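Local coordinates for trehalose-6-phosphate phosphatase (Candida albicans, PDB 5DXI), which belongs to the trehalose-phosphatase family of the HAD clan and holds a magnesium ion and a beryllium trifluoride ion in its pocket, at residues 6-11 with 291-296; 111-116 with 169-174; 18-23 with 224-229. One frame throughout, in Å; residues are numbered along the deposited sequence.

Interactions 1 and 3 are neighbours, their centres about 16 Å apart, and both use helix 10-19: interaction 1 takes in its first turn and interaction 3 its end. They meet where L294 CD2 packs on L229 CD2 at 3.7 Å. Along the chain, 18-23 and 224-229 fall between the two segments of interaction 1, and both segments of interaction 2 fall between those of interaction 3. Interaction 2 lies across the chain's centre, its centre about 40 and 39 Å from those of interactions 1 and 3, beside the four-stranded antiparallel sheet. Interactions 1 and 3 thus join helix 10-19 to the mixed sheet and to helix 287-298; interaction 2 belongs to the smaller sheet.

Interaction 1: residues 6-11 with 291-296; sequences PALNRP and LETLGL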
loop_
_atom_site.group_PDB
_atom_site.type_symbol
_atom_site.label_atom_id
_atom_site.label_comp_id
_atom_site.label_asym_id
_atom_site.label_seq_id
_atom_site.Cartn_x
_atom_site.Cartn_y
_atom_site.Cartn_z
ATOM N N PRO A 6 -0.102 19.659 -2.486
ATOM C CA PRO A 6 0.499 20.416 -1.381
ATOM C C PRO A 6 1.221 19.502 -0.389
ATOM O O PRO A 6 0.892 18.319 -0.308
ATOM C CB PRO A 6 -0.705 21.077 -0.698
ATOM C CG PRO A 6 -1.870 20.234 -1.060
ATOM C CD PRO A 6 -1.573 19.601 -2.393
ATOM N N ALA A 7 2.177 20.037 0.360
ATOM C CA ALA A 7 2.782 19.267 1.454
ATOM C C ALA A 7 1.700 18.973 2.477
ATOM O O ALA A 7 0.748 19.750 2.618
ATOM C CB ALA A 7 3.945 20.029 2.097
ATOM N N LEU A 8 1.827 17.851 3.174
ATOM C CA LEU A 8 0.863 17.472 4.206
ATOM C C LEU A 8 0.803 18.526 5.302
ATOM O O LEU A 8 1.834 19.007 5.769
ATOM C CB LEU A 8 1.230 16.109 4.825
ATOM C CG LEU A 8 0.363 15.628 5.999
ATOM C CD1 LEU A 8 -1.108 15.456 5.596
ATOM C CD2 LEU A 8 0.933 14.330 6.597
ATOM N N ASN A 9 -0.413 18.878 5.696
ATOM C CA ASN A 9 -0.666 19.790 6.805
ATOM C C ASN A 9 -0.583 19.014 8.135
ATOM O O ASN A 9 -1.588 18.541 8.655
ATOM C CB ASN A 9 -2.043 20.442 6.615
ATOM C CG ASN A 9 -2.335 21.548 7.620
ATOM O OD1 ASN A 9 -1.771 21.591 8.712
ATOM N ND2 ASN A 9 -3.239 22.454 7.245
ATOM N N ARG A 10 0.620 18.885 8.677
ATOM C CA ARG A 10 0.808 18.037 9.847
ATOM C C ARG A 10 0.030 18.508 11.092
ATOM O O ARG A 10 -0.564 17.678 11.774
ATOM C CB ARG A 10 2.303 17.894 10.146
ATOM C CG ARG A 10 3.077 17.348 8.946
ATOM C CD ARG A 10 4.490 16.939 9.298
ATOM N NE ARG A 10 5.394 17.009 8.152
ATOM C CZ ARG A 10 6.663 16.620 8.196
ATOM N NH1 ARG A 10 7.152 16.108 9.325
ATOM N NH2 ARG A 10 7.440 16.726 7.123
ATOM N N PRO A 11 -0.007 19.834 11.374
ATOM C CA PRO A 11 -0.812 20.263 12.532
ATOM C C PRO A 11 -2.294 19.911 12.444
ATOM O O PRO A 11 -2.875 19.512 13.460
ATOM C CB PRO A 11 -0.609 21.779 12.546
ATOM C CG PRO A 11 0.784 21.942 12.007
ATOM C CD PRO A 11 0.866 20.926 10.892
ATOM N N LEU A 291 7.856 9.033 9.169
ATOM C CA LEU A 291 8.052 8.659 10.569
ATOM C C LEU A 291 7.961 9.878 11.498
ATOM O O LEU A 291 7.452 9.772 12.621
ATOM C CB LEU A 291 9.396 7.941 10.758
ATOM C CG LEU A 291 9.568 6.697 9.881
ATOM C CD1 LEU A 291 10.808 5.872 10.294
ATOM C CD2 LEU A 291 8.311 5.850 9.875
ATOM N N GLU A 292 8.428 11.035 11.025
ATOM C CA GLU A 292 8.273 12.275 11.790
ATOM C C GLU A 292 6.803 12.511 12.076
ATOM O O GLU A 292 6.410 12.752 13.221
ATOM C CB GLU A 292 8.846 13.480 11.034
ATOM C CG GLU A 292 10.352 13.449 10.814
ATOM C CD GLU A 292 10.835 14.582 9.923
ATOM O OE1 GLU A 292 9.994 15.380 9.432
ATOM O OE2 GLU A 292 12.061 14.664 9.686
ATOM N N THR A 293 5.986 12.391 11.028
ATOM C CA THR A 293 4.553 12.623 11.135
ATOM C C THR A 293 3.887 11.587 12.028
ATOM O O THR A 293 3.056 11.929 12.877
ATOM C CB THR A 293 3.866 12.618 9.738
ATOM O OG1 THR A 293 4.474 13.599 8.893
ATOM C CG2 THR A 293 2.392 12.926 9.868
ATOM N N LEU A 294 4.226 10.314 11.835
ATOM C CA LEU A 294 3.634 9.280 12.682
ATOM C C LEU A 294 4.131 9.445 14.128
ATOM O O LEU A 294 3.364 9.273 15.095
ATOM C CB LEU A 294 3.945 7.876 12.131
ATOM C CG LEU A 294 3.372 7.598 10.730
ATOM C CD1 LEU A 294 3.704 6.191 10.261
ATOM C CD2 LEU A 294 1.858 7.825 10.702
ATOM N N GLY A 295 5.413 9.773 14.265
ATOM C CA GLY A 295 5.998 10.073 15.562
ATOM C C GLY A 295 5.269 11.205 16.263
ATOM O O GLY A 295 5.007 11.145 17.463
ATOM N N LEU A 296 4.925 12.234 15.492
ATOM C CA LEU A 296 4.155 13.362 15.996
ATOM C C LEU A 296 2.823 12.910 16.576
ATOM O O LEU A 296 2.466 13.270 17.698
ATOM C CB LEU A 296 3.901 14.376 14.872
ATOM C CG LEU A 296 3.047 15.581 15.272
ATOM C CD1 LEU A 296 3.855 16.476 16.210
ATOM C CD2 LEU A 296 2.489 16.359 14.065
#
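R10 and E292 form the polar part of the contact. R10 NH1 gives a nearly straight hydrogen bond (176°) to E292 OE1 at 2.9 Å, within a salt bridge. The oxygen lies in the guanidinium plane and accepts the N-H on its anti lone pair, the side away from OE2; the two planes are turned 36° apart.

The rest is van der Waals contact. The arginine runs extended from CG to NE past T293, whose OG1 sits 3.4 Å from R10 CD and over one face of the guanidinium. That hydroxyl is engaged within its own helix, by a hydrogen bond to Q289 O. With OG1 beside the backbone N (chi1 -57°), T293 CG2 is left to meet L8 CD2 at 3.8 Å. L296 closes the end nearer the R10 backbone, its CD2 4.0 Å from R10 O and 4.2 Å from R10 CB.

L8, R10 and T293 all also touch L284, and P6 and L8 make backbone hydrogen bonds with H283. The N-terminal segment thus runs beside strand 282-284, outermost in the mixed sheet, before N9 caps helix 10-19. The contact joins the first turn of that helix to helix 287-298 at the surface of the HAD-type alpha/beta domain.

Interaction 2: residues 111-116 with 169-174; sequences MSWQEK and KEYDVE
W113 and Y171 mark the closest backbone approach, with CA atoms 6.8 Å apart. Segment 111-116 runs into helix 113-126, whereas 169-174 leaves helix 167-170 at Y171, makes an inverse gamma turn centred on D172 and enters strand 173-178.

The two aromatic side chains meet in two ways. W113 CB stands over the centre of the Y171 ring, 3.5 Å from its centroid, in a CH-pi contact, and the indole turns an edge toward the same ring, the planes 66° apart. V173 CG1 covers one indole face, 3.6 Å from the centroid of the five-membered ring, while Q114 CG lies over the rim of the opposite face.

Outside this apolar layer a polar chain continues. The Y171 hydroxyl donates to S112 OG at 2.9 Å and accepts from K116 NZ at 3.2 Å, which would hold the ring's rim in place. K116, extended beyond CG, crosses Y171 and E170 at about right angles; its NZ forms a salt bridge with E170 OE2 at 3.0 Å and a weak hydrogen bond with OE1.

W113 also packs on V184 and P186 of strand 181-186, L140 of strand 140-143 and V167 of helix 167-170. It therefore fills the junction between the start of helix 113-126 and the four-stranded antiparallel sheet, at that sheet's outermost strand 173-178.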
loop_
_atom_site.group_PDB
_atom_site.type_symbol
_atom_site.label_atom_id
_atom_site.label_comp_id
_atom_site.label_asym_id
_atom_site.label_seq_id
_atom_site.Cartn_x
_atom_site.Cartn_y
_atom_site.Cartn_z
ATOM N N MET A 111 -5.116 -19.354 -11.882
ATOM C CA MET A 111 -3.695 -19.038 -11.757
ATOM C C MET A 111 -2.854 -19.469 -12.959
ATOM O O MET A 111 -1.627 -19.416 -12.909
ATOM C CB MET A 111 -3.135 -19.690 -10.489
ATOM C CG MET A 111 -3.699 -19.108 -9.206
ATOM S SD MET A 111 -3.289 -17.356 -9.096
ATOM C CE MET A 111 -4.614 -16.724 -8.071
ATOM N N SER A 112 -3.498 -19.862 -14.053
ATOM C CA SER A 112 -2.755 -20.437 -15.172
ATOM C C SER A 112 -1.959 -19.393 -15.954
ATOM O O SER A 112 -1.122 -19.731 -16.785
ATOM C CB SER A 112 -3.703 -21.198 -16.105
ATOM O OG SER A 112 -4.637 -20.334 -16.726
ATOM N N TRP A 113 -2.218 -18.121 -15.679
ATOM C CA TRP A 113 -1.452 -17.044 -16.283
ATOM C C TRP A 113 -0.007 -16.984 -15.769
ATOM O O TRP A 113 0.870 -16.477 -16.461
ATOM C CB TRP A 113 -2.148 -15.701 -16.034
ATOM C CG TRP A 113 -2.441 -15.442 -14.592
ATOM C CD1 TRP A 113 -3.579 -15.776 -13.915
ATOM C CD2 TRP A 113 -1.575 -14.815 -13.639
ATOM N NE1 TRP A 113 -3.481 -15.384 -12.598
ATOM C CE2 TRP A 113 -2.258 -14.791 -12.405
ATOM C CE3 TRP A 113 -0.291 -14.262 -13.711
ATOM C CZ2 TRP A 113 -1.702 -14.237 -11.255
ATOM C CZ3 TRP A 113 0.256 -13.708 -12.569
ATOM C CH2 TRP A 113 -0.449 -13.696 -11.359
ATOM N N GLN A 114 0.229 -17.524 -14.576
ATOM C CA GLN A 114 1.512 -17.367 -13.888
ATOM C C GLN A 114 2.698 -17.849 -14.720
ATOM O O GLN A 114 3.709 -17.149 -14.839
ATOM C CB GLN A 114 1.496 -18.098 -12.535
ATOM C CG GLN A 114 0.693 -17.372 -11.473
ATOM C CD GLN A 114 0.683 -18.086 -10.141
ATOM O OE1 GLN A 114 0.638 -19.313 -10.077
ATOM N NE2 GLN A 114 0.715 -17.314 -9.056
ATOM N N GLU A 115 2.570 -19.034 -15.306
ATOM C CA GLU A 115 3.670 -19.586 -16.079
ATOM C C GLU A 115 3.923 -18.813 -17.359
ATOM O O GLU A 115 5.064 -18.696 -17.794
ATOM C CB GLU A 115 3.420 -21.057 -16.397
ATOM C CG GLU A 115 3.429 -21.925 -15.158
ATOM C CD GLU A 115 4.707 -21.755 -14.342
ATOM O OE1 GLU A 115 5.813 -21.704 -14.939
ATOM O OE2 GLU A 115 4.596 -21.639 -13.098
ATOM N N LYS A 116 2.869 -18.260 -17.944
ATOM C CA LYS A 116 3.045 -17.454 -19.135
ATOM C C LYS A 116 3.775 -16.156 -18.794
ATOM O O LYS A 116 4.648 -15.721 -19.538
ATOM C CB LYS A 116 1.703 -17.185 -19.809
ATOM C CG LYS A 116 1.100 -18.453 -20.408
ATOM C CD LYS A 116 -0.276 -18.234 -21.016
ATOM C CE LYS A 116 -0.827 -19.551 -21.571
ATOM N NZ LYS A 116 -2.261 -19.429 -21.947
ATOM N N LYS A 169 -4.565 -9.635 -22.178
ATOM C CA LYS A 169 -5.730 -9.795 -23.040
ATOM C C LYS A 169 -6.437 -11.119 -22.747
ATOM O O LYS A 169 -7.662 -11.185 -22.721
ATOM C CB LYS A 169 -5.326 -9.740 -24.517
ATOM C CG LYS A 169 -4.707 -8.428 -24.978
ATOM C CD LYS A 169 -5.769 -7.406 -25.299
ATOM C CE LYS A 169 -5.159 -6.044 -25.600
ATOM N NZ LYS A 169 -4.633 -5.975 -26.993
ATOM N N GLU A 170 -5.654 -12.163 -22.502
ATOM C CA GLU A 170 -6.195 -13.497 -22.283
ATOM C C GLU A 170 -6.724 -13.717 -20.867
ATOM O O GLU A 170 -7.621 -14.530 -20.662
ATOM C CB GLU A 170 -5.137 -14.555 -22.592
ATOM C CG GLU A 170 -5.687 -15.975 -22.585
ATOM C CD GLU A 170 -4.608 -17.027 -22.762
ATOM O OE1 GLU A 170 -3.431 -16.641 -22.970
ATOM O OE2 GLU A 170 -4.936 -18.234 -22.658
ATOM N N TYR A 171 -6.146 -13.020 -19.891
ATOM C CA TYR A 171 -6.573 -13.161 -18.498
ATOM C C TYR A 171 -6.955 -11.812 -17.927
ATOM O O TYR A 171 -6.549 -10.779 -18.446
ATOM C CB TYR A 171 -5.473 -13.768 -17.625
ATOM C CG TYR A 171 -5.012 -15.142 -18.029
ATOM C CD1 TYR A 171 -5.530 -16.274 -17.418
ATOM C CD2 TYR A 171 -4.046 -15.307 -19.011
ATOM C CE1 TYR A 171 -5.107 -17.530 -17.781
ATOM C CE2 TYR A 171 -3.608 -16.566 -19.380
ATOM C CZ TYR A 171 -4.144 -17.673 -18.763
ATOM O OH TYR A 171 -3.711 -18.923 -19.131
ATOM N N ASP A 172 -7.752 -11.823 -16.867
ATOM C CA ASP A 172 -8.017 -10.604 -16.117
ATOM C C ASP A 172 -6.913 -10.385 -15.081
ATOM O O ASP A 172 -7.118 -10.588 -13.882
ATOM C CB ASP A 172 -9.384 -10.655 -15.449
ATOM C CG ASP A 172 -10.519 -10.502 -16.441
ATOM O OD1 ASP A 172 -10.296 -9.904 -17.522
ATOM O OD2 ASP A 172 -11.627 -10.992 -16.143
ATOM N N VAL A 173 -5.738 -9.992 -15.560
ATOM C CA VAL A 173 -4.631 -9.651 -14.674
ATOM C C VAL A 173 -4.238 -8.193 -14.902
ATOM O O VAL A 173 -4.467 -7.628 -15.979
ATOM C CB VAL A 173 -3.403 -10.553 -14.900
ATOM C CG1 VAL A 173 -3.741 -12.001 -14.593
ATOM C CG2 VAL A 173 -2.904 -10.418 -16.325
ATOM N N GLU A 174 -3.660 -7.586 -13.875
ATOM C CA GLU A 174 -3.182 -6.221 -13.964
ATOM C C GLU A 174 -1.672 -6.239 -14.131
ATOM O O GLU A 174 -0.989 -6.953 -13.408
ATOM C CB GLU A 174 -3.551 -5.431 -12.717
ATOM C CG GLU A 174 -3.225 -3.947 -12.837
ATOM C CD GLU A 174 -4.112 -3.253 -13.858
ATOM O OE1 GLU A 174 -5.286 -3.667 -13.998
ATOM O OE2 GLU A 174 -3.631 -2.308 -14.524
#

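Interaction 3: residues 18-23 with 224-229; sequences KESQRR and LPDFML
L224 meets R22 through its backbone: L224 O receives a hydrogen bond from R22 NE at 2.7 Å (167°). The oxygen lies in the guanidinium plane, while NE is tilted from the carbonyl plane. A bend in the arginine (chi3 -62°) places NE for this bond.

P225 follows against the R22 carbonyl, its CA 3.2 Å from R22 O in a CA-H...O contact, with CB also touching that oxygen.

D226 is the polar hub. Its main-chain N bonds back to R22 O at 2.9 Å, and its carboxylate receives two successive backbone N-H groups. Q21 N reaches OD2 at 2.9 Å, straight (175°) and on the syn lone pair; R22 N reaches OD1 at 2.8 Å, on the syn side but well out of the carboxylate plane. This two-oxygen grip fixes the rotation of the carboxylate and holds the turn after helix 10-19. OD2 also lies over one face of the R22 guanidinium, 4.1 Å from NH2. No N-H of that guanidinium points at it, although the opposite charges may still attract.

F227 forms a parallel bridge with R23, their CA atoms 4.7 Å apart. F227 CB rests 3.3 Å from S20 OG, a hydroxyl hydrogen-bonded to Y17 O. R23 CB lies near F227 CD2, and the chain then extends away to NH1, which bonds to N62 and forms a salt bridge with D59.

F227 pairs onward with L24, and its side chain packs on L13 and N16 of helix 10-19. M228 makes backbone hydrogen bonds with G265 and with Y267 of strand 266-271, the next strand over. Strands 23-27 and 227-232 lie side by side in the mixed sheet, covered here by helix 10-19, and at their far ends lead into the magnesium ligands D28 and D233.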
loop_
_atom_site.group_PDB
_atom_site.type_symbol
_atom_site.label_atom_id
_atom_site.label_comp_id
_atom_site.label_asym_id
_atom_site.label_seq_id
_atom_site.Cartn_x
_atom_site.Cartn_y
_atom_site.Cartn_z
ATOM N N LYS A 18 -6.287 13.730 17.352
ATOM C CA LYS A 18 -6.615 13.835 18.764
ATOM C C LYS A 18 -8.117 14.054 19.007
ATOM O O LYS A 18 -8.634 13.721 20.072
ATOM C CB LYS A 18 -5.754 14.928 19.412
ATOM C CG LYS A 18 -4.276 14.557 19.301
ATOM C CD LYS A 18 -3.316 15.563 19.921
ATOM C CE LYS A 18 -2.446 14.902 21.017
ATOM N NZ LYS A 18 -1.923 13.528 20.671
ATOM N N GLU A 19 -8.823 14.589 18.015
ATOM C CA GLU A 19 -10.263 14.769 18.131
ATOM C C GLU A 19 -11.036 13.458 17.941
ATOM O O GLU A 19 -12.104 13.269 18.529
ATOM C CB GLU A 19 -10.758 15.811 17.124
ATOM C CG GLU A 19 -11.777 16.786 17.694
ATOM C CD GLU A 19 -11.150 17.824 18.607
ATOM O OE1 GLU A 19 -9.903 17.904 18.668
ATOM O OE2 GLU A 19 -11.908 18.559 19.271
ATOM N N SER A 20 -10.501 12.572 17.104
ATOM C CA SER A 20 -11.208 11.365 16.668
ATOM C C SER A 20 -11.200 10.198 17.669
ATOM O O SER A 20 -10.319 10.095 18.522
ATOM C CB SER A 20 -10.614 10.892 15.351
ATOM O OG SER A 20 -9.254 10.528 15.541
ATOM N N GLN A 21 -12.185 9.313 17.529
ATOM C CA GLN A 21 -12.360 8.174 18.433
ATOM C C GLN A 21 -12.004 6.832 17.791
ATOM O O GLN A 21 -11.550 5.917 18.479
ATOM C CB GLN A 21 -13.800 8.099 18.939
ATOM C CG GLN A 21 -14.252 9.239 19.818
ATOM C CD GLN A 21 -15.671 9.024 20.314
ATOM O OE1 GLN A 21 -15.964 8.016 20.963
ATOM N NE2 GLN A 21 -16.563 9.965 20.009
ATOM N N ARG A 22 -12.224 6.710 16.484
ATOM C CA ARG A 22 -12.024 5.433 15.790
ATOM C C ARG A 22 -11.065 5.613 14.621
ATOM O O ARG A 22 -11.457 5.951 13.503
ATOM C CB ARG A 22 -13.363 4.869 15.318
ATOM C CG ARG A 22 -14.308 4.553 16.471
ATOM C CD ARG A 22 -15.717 4.283 15.992
ATOM N NE ARG A 22 -16.298 5.449 15.325
ATOM C CZ ARG A 22 -16.882 6.462 15.961
ATOM N NH1 ARG A 22 -16.961 6.463 17.285
ATOM N NH2 ARG A 22 -17.376 7.478 15.271
ATOM N N ARG A 23 -9.797 5.355 14.892
ATOM C CA ARG A 23 -8.758 5.687 13.951
ATOM C C ARG A 23 -8.316 4.462 13.169
ATOM O O ARG A 23 -8.126 3.386 13.742
ATOM C CB ARG A 23 -7.600 6.298 14.719
ATOM C CG ARG A 23 -8.098 7.379 15.685
ATOM C CD ARG A 23 -6.963 8.205 16.180
ATOM N NE ARG A 23 -7.301 9.117 17.273
ATOM C CZ ARG A 23 -6.919 8.951 18.535
ATOM N NH1 ARG A 23 -6.207 7.885 18.882
ATOM N NH2 ARG A 23 -7.267 9.846 19.453
ATOM N N LEU A 224 -18.104 3.446 12.201
ATOM C CA LEU A 224 -17.162 3.726 11.116
ATOM C C LEU A 224 -15.936 4.462 11.635
ATOM O O LEU A 224 -16.018 5.185 12.622
ATOM C CB LEU A 224 -17.832 4.544 10.011
ATOM C CG LEU A 224 -18.890 3.791 9.201
ATOM C CD1 LEU A 224 -19.610 4.719 8.233
ATOM C CD2 LEU A 224 -18.255 2.632 8.452
ATOM N N PRO A 225 -14.786 4.287 10.963
ATOM C CA PRO A 225 -13.629 5.112 11.321
ATOM C C PRO A 225 -13.967 6.588 11.134
ATOM O O PRO A 225 -14.738 6.918 10.232
ATOM C CB PRO A 225 -12.550 4.669 10.325
ATOM C CG PRO A 225 -13.020 3.341 9.801
ATOM C CD PRO A 225 -14.513 3.427 9.801
ATOM N N ASP A 226 -13.441 7.458 11.986
ATOM C CA ASP A 226 -13.657 8.889 11.803
ATOM C C ASP A 226 -12.329 9.584 11.530
ATOM O O ASP A 226 -12.261 10.809 11.414
ATOM C CB ASP A 226 -14.354 9.492 13.025
ATOM C CG ASP A 226 -13.599 9.227 14.318
ATOM O OD1 ASP A 226 -12.639 8.420 14.306
ATOM O OD2 ASP A 226 -13.971 9.813 15.354
ATOM N N PHE A 227 -11.281 8.775 11.415
ATOM C CA PHE A 227 -9.935 9.227 11.084
ATOM C C PHE A 227 -9.246 8.120 10.303
ATOM O O PHE A 227 -9.071 7.010 10.814
ATOM C CB PHE A 227 -9.140 9.560 12.351
ATOM C CG PHE A 227 -7.733 10.025 12.091
ATOM C CD1 PHE A 227 -7.441 11.376 12.002
ATOM C CD2 PHE A 227 -6.700 9.117 11.949
ATOM C CE1 PHE A 227 -6.141 11.813 11.771
ATOM C CE2 PHE A 227 -5.401 9.544 11.715
ATOM C CZ PHE A 227 -5.120 10.893 11.626
ATOM N N MET A 228 -8.872 8.410 9.065
ATOM C CA MET A 228 -8.179 7.441 8.232
ATOM C C MET A 228 -6.920 8.066 7.643
ATOM O O MET A 228 -6.991 9.060 6.911
ATOM C CB MET A 228 -9.102 6.924 7.116
ATOM C CG MET A 228 -10.251 6.032 7.591
ATOM S SD MET A 228 -11.859 6.503 6.908
ATOM C CE MET A 228 -12.183 7.995 7.853
ATOM N N LEU A 229 -5.765 7.497 7.970
ATOM C CA LEU A 229 -4.512 7.991 7.409
ATOM C C LEU A 229 -3.888 6.897 6.560
ATOM O O LEU A 229 -3.612 5.790 7.043
ATOM C CB LEU A 229 -3.544 8.440 8.499
ATOM C CG LEU A 229 -2.130 8.790 8.035
ATOM C CD1 LEU A 229 -2.164 9.957 7.034
ATOM C CD2 LEU A 229 -1.222 9.126 9.229
#